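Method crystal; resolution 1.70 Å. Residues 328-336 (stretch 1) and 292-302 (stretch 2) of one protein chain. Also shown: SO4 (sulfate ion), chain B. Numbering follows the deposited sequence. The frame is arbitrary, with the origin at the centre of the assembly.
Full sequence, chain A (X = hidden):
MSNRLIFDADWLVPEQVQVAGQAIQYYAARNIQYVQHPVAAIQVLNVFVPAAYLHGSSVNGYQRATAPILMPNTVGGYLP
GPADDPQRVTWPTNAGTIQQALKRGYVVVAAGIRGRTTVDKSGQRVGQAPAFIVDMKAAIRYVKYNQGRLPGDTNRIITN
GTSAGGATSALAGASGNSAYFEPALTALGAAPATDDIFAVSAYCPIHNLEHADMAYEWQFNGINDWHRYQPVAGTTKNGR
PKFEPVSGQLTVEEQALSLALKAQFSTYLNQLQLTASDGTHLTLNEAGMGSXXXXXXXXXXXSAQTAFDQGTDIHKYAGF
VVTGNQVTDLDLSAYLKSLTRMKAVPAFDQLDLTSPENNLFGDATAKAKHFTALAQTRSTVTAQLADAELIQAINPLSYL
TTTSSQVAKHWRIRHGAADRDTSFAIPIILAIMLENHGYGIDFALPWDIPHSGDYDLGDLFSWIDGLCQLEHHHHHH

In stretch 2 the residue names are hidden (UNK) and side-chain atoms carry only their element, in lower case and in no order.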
# COMPACT_ATOMS: atom_id res chain seq x y z
N THR A 328 -9.87 24.21 -16.82
CA THR A 328 -10.47 25.18 -15.91
C THR A 328 -11.58 24.73 -14.97
O THR A 328 -11.92 25.45 -14.03
CB THR A 328 -10.98 26.39 -16.69
OG1 THR A 328 -11.95 25.97 -17.66
CG2 THR A 328 -9.82 27.07 -17.42
N ASP A 329 -12.15 23.56 -15.21
CA ASP A 329 -13.21 23.09 -14.33
C ASP A 329 -13.48 21.61 -14.53
O ASP A 329 -12.98 21.00 -15.48
CB ASP A 329 -14.50 23.88 -14.58
CG ASP A 329 -15.34 24.04 -13.32
OD1 ASP A 329 -15.23 23.19 -12.41
OD2 ASP A 329 -16.12 25.02 -13.25
N LEU A 330 -14.27 21.05 -13.64
CA LEU A 330 -14.60 19.64 -13.70
C LEU A 330 -15.93 19.32 -13.04
O LEU A 330 -16.21 19.78 -11.92
CB LEU A 330 -13.51 18.80 -13.03
CG LEU A 330 -13.88 17.34 -12.73
CD1 LEU A 330 -14.10 16.58 -14.03
CD2 LEU A 330 -12.78 16.68 -11.90
N ASP A 331 -16.75 18.55 -13.74
CA ASP A 331 -18.02 18.08 -13.20
C ASP A 331 -17.59 16.74 -12.63
O ASP A 331 -17.50 15.74 -13.35
CB ASP A 331 -19.04 17.87 -14.34
CG ASP A 331 -20.37 17.34 -13.84
OD1 ASP A 331 -20.39 16.65 -12.80
OD2 ASP A 331 -21.40 17.60 -14.50
N LEU A 332 -17.27 16.71 -11.33
CA LEU A 332 -16.80 15.49 -10.69
C LEU A 332 -17.75 14.31 -10.83
O LEU A 332 -17.32 13.19 -11.08
CB LEU A 332 -16.50 15.75 -9.21
CG LEU A 332 -15.96 14.57 -8.39
CD1 LEU A 332 -14.71 14.00 -9.05
CD2 LEU A 332 -15.65 15.04 -6.97
N SER A 333 -19.05 14.56 -10.65
CA SER A 333 -20.03 13.50 -10.77
C SER A 333 -19.99 12.88 -12.16
O SER A 333 -20.09 11.66 -12.31
CB SER A 333 -21.44 14.03 -10.47
OG SER A 333 -21.52 14.50 -9.14
N ALA A 334 -19.84 13.73 -13.17
CA ALA A 334 -19.78 13.26 -14.55
C ALA A 334 -18.53 12.41 -14.77
O ALA A 334 -18.59 11.37 -15.42
CB ALA A 334 -19.78 14.44 -15.52
N TYR A 335 -17.41 12.85 -14.21
CA TYR A 335 -16.16 12.10 -14.35
C TYR A 335 -16.29 10.72 -13.71
O TYR A 335 -15.90 9.71 -14.31
CB TYR A 335 -15.00 12.86 -13.68
CG TYR A 335 -13.70 12.08 -13.68
CD1 TYR A 335 -12.97 11.91 -14.85
CD2 TYR A 335 -13.23 11.48 -12.51
CE1 TYR A 335 -11.80 11.16 -14.87
CE2 TYR A 335 -12.06 10.72 -12.52
CZ TYR A 335 -11.35 10.57 -13.70
OH TYR A 335 -10.19 9.82 -13.72
N LEU A 336 -16.83 10.68 -12.50
CA LEU A 336 -16.99 9.41 -11.79
C LEU A 336 -17.89 8.43 -12.54
O LEU A 336 -17.62 7.23 -12.57
CB LEU A 336 -17.53 9.67 -10.38
CG LEU A 336 -16.52 10.47 -9.55
CD1 LEU A 336 -17.14 10.90 -8.24
CD2 LEU A 336 -15.27 9.61 -9.31
N UNK A 292 -14.03 19.84 1.26
CA UNK A 292 -13.27 18.63 1.01
C UNK A 292 -13.53 18.11 -0.39
O UNK A 292 -12.62 17.63 -1.07
c UNK A 292 -13.31 15.16 1.22
c UNK A 292 -11.44 16.26 2.23
c UNK A 292 -12.53 14.03 1.00
c UNK A 292 -13.61 17.53 2.02
c UNK A 292 -11.20 14.01 1.39
c UNK A 292 -10.65 15.14 2.01
c UNK A 292 -12.78 16.29 1.84
N UNK A 293 -14.78 18.18 -0.84
CA UNK A 293 -15.11 17.72 -2.18
C UNK A 293 -14.33 18.55 -3.20
O UNK A 293 -13.85 18.03 -4.21
c UNK A 293 -18.50 17.53 -4.09
n UNK A 293 -18.93 16.94 -5.36
n UNK A 293 -19.30 14.85 -4.46
c UNK A 293 -17.02 17.31 -3.82
c UNK A 293 -16.61 17.85 -2.45
n UNK A 293 -19.67 15.22 -6.70
c UNK A 293 -19.30 15.67 -5.51
N UNK A 294 -14.21 19.85 -2.92
CA UNK A 294 -13.47 20.76 -3.79
C UNK A 294 -12.04 20.25 -3.99
O UNK A 294 -11.49 20.35 -5.09
o UNK A 294 -14.70 24.14 -2.95
o UNK A 294 -15.70 22.41 -3.86
c UNK A 294 -13.40 22.17 -3.19
c UNK A 294 -14.70 22.95 -3.34
N UNK A 295 -11.44 19.73 -2.92
CA UNK A 295 -10.07 19.23 -2.98
C UNK A 295 -9.96 18.05 -3.93
O UNK A 295 -9.04 17.98 -4.74
c UNK A 295 -9.57 18.82 -1.58
c UNK A 295 -9.53 20.04 -0.67
c UNK A 295 -8.18 18.20 -1.67
N UNK A 296 -10.90 17.12 -3.84
CA UNK A 296 -10.89 15.96 -4.72
C UNK A 296 -11.03 16.42 -6.16
O UNK A 296 -10.30 15.98 -7.04
c UNK A 296 -11.99 13.78 -5.32
c UNK A 296 -12.03 14.98 -4.38
c UNK A 296 -11.90 14.52 -2.94
N UNK A 297 -11.98 17.33 -6.40
CA UNK A 297 -12.21 17.85 -7.75
C UNK A 297 -10.95 18.53 -8.29
O UNK A 297 -10.53 18.30 -9.42
c UNK A 297 -16.21 20.70 -7.12
c UNK A 297 -14.71 20.57 -9.08
c UNK A 297 -13.35 18.87 -7.74
n UNK A 297 -15.92 20.23 -8.33
n UNK A 297 -17.33 20.34 -6.51
c UNK A 297 -13.70 19.42 -9.12
n UNK A 297 -15.38 21.55 -6.52
N UNK A 298 -10.34 19.36 -7.45
CA UNK A 298 -9.13 20.08 -7.84
C UNK A 298 -7.93 19.18 -8.10
O UNK A 298 -7.10 19.47 -8.97
o UNK A 298 -10.90 23.81 -5.32
n UNK A 298 -9.24 22.57 -4.45
c UNK A 298 -9.83 22.26 -6.79
c UNK A 298 -8.82 21.13 -6.76
c UNK A 298 -10.03 22.95 -5.45
N UNK A 299 -7.84 18.08 -7.36
CA UNK A 299 -6.74 17.15 -7.55
C UNK A 299 -6.89 16.47 -8.91
O UNK A 299 -5.90 16.20 -9.59
c UNK A 299 -6.75 16.11 -6.42
c UNK A 299 -5.67 14.39 -5.02
c UNK A 299 -5.52 15.22 -6.28
c UNK A 299 -4.24 16.06 -6.22
N UNK A 300 -8.13 16.19 -9.30
CA UNK A 300 -8.36 15.56 -10.60
C UNK A 300 -8.12 16.57 -11.73
O UNK A 300 -7.68 16.20 -12.81
c UNK A 300 -11.35 13.34 -9.58
c UNK A 300 -9.90 13.66 -9.92
c UNK A 300 -9.29 12.56 -10.78
c UNK A 300 -9.79 15.00 -10.66
N UNK A 301 -8.40 17.84 -11.47
CA UNK A 301 -8.16 18.87 -12.47
C UNK A 301 -6.65 18.98 -12.66
O UNK A 301 -6.15 19.07 -13.78
c UNK A 301 -8.73 20.24 -12.04
c UNK A 301 -10.95 21.45 -11.64
c UNK A 301 -10.26 20.20 -12.13
c UNK A 301 -8.17 21.36 -12.92
N UNK A 302 -5.92 18.94 -11.55
CA UNK A 302 -4.46 19.03 -11.60
C UNK A 302 -3.88 17.81 -12.33
O UNK A 302 -2.91 17.94 -13.08
c UNK A 302 -3.89 19.11 -10.18
o UNK A 302 -2.48 19.21 -10.21
S SO4 B . -19.48 18.40 -8.82
O1 SO4 B . -18.24 18.75 -9.54
O2 SO4 B . -19.79 16.97 -8.99
O3 SO4 B . -19.31 18.70 -7.38
O4 SO4 B . -20.60 19.21 -9.35

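Position 292 carries seven side-chain carbons, one leading into a six-membered ring, and no heteroatom. It lies out of reach of stretch 1. This is Phe-292, whose apolar ring suits a buried site.

At position 293 three carbons and a nitrogen lead to a carbon bearing two more nitrogens, a guanidinium; its extended chain brings the charged end to Leu-332 and Ser-333. It is Arg-293. Leu-332 CD2 lies 4.0 Å from Arg-293 CZ, over one face, leaving the edge free for sulfate: Arg-293 NE donates to sulfate O3 (2.7 Å) and Arg-293 NH2 to sulfate O2 (2.9 Å). Arg-293 NH2 is also 3.1 Å from Ser-333 OG, but the angle is too poor for a hydrogen bond.

Position 294 has two carbons, the second bearing two oxygens, and does not touch stretch 1. It is Asp-294, an acid one helical turn before position 297.

Position 295 has three carbons forked at the first and is out of reach: Val-295, partly exposed.

Position 296 has the same fork, with a terminal carbon against Leu-332 CD2. It is Val-296, whose CG1 lies 4.2 Å from Leu-332 CD2, a compact apolar neighbour in a buried place.

Position 297 again shows three carbons, a nitrogen and a carbon with two nitrogens, its chain passing Leu-330, so it is Arg-297. Arg-297 CD packs 3.3 Å from Leu-330 O; Arg-297 NE donates to sulfate O1 (3.0 Å) and Arg-297 NH2 to sulfate O3 (2.7 Å), while Arg-297 NH1 forms a salt bridge with Asp-294 OD1 (2.8 Å). The guanidinium thus serves two anions at once.

Position 298, three carbons ending in one oxygen and one nitrogen, points away from stretch 1: Gln-298, polar and exposed.

Position 299, four carbons forked at the second, makes no contact with stretch 1. It is Leu-299, partly exposed.

Position 300 has the same fork but points toward stretch 1, touching Leu-330, Leu-332 and Tyr-335. In Leu-300, CB is 3.6 Å from Leu-330 CD2, CD1 3.5 Å from Leu-332 CD1 and CD2 3.8 Å from Tyr-335 CE2, a branched shape that meets three partners.

Position 301, four carbons forked at the first with one arm two carbons long, rests on Asp-329 and Leu-330: Ile-301, whose CG1 lies 3.7 Å from Leu-330 CB. Position 302, one carbon and one oxygen, is out of reach: Ser-302, small and exposed.

The contact combines apolar packing with a shared anion. Leu-332 is a knob among Arg-293, Val-296, Arg-297 and Leu-300, while Leu-330 packs on Leu-300 and Ile-301. No hydrogen bond joins the stretches directly; sulfate bridges them, receiving Leu-332 N at O1 (2.9 Å) and Ser-333 N at O2 (3.0 Å), the same oxygens that accept from Arg-297 NE and Arg-293 NH2. Both guanidinium groups meet at O3, so the anion ties the arginines to the backbone of stretch 1.

Stretch 2, residues 292-302: FRDVVRQLLIS
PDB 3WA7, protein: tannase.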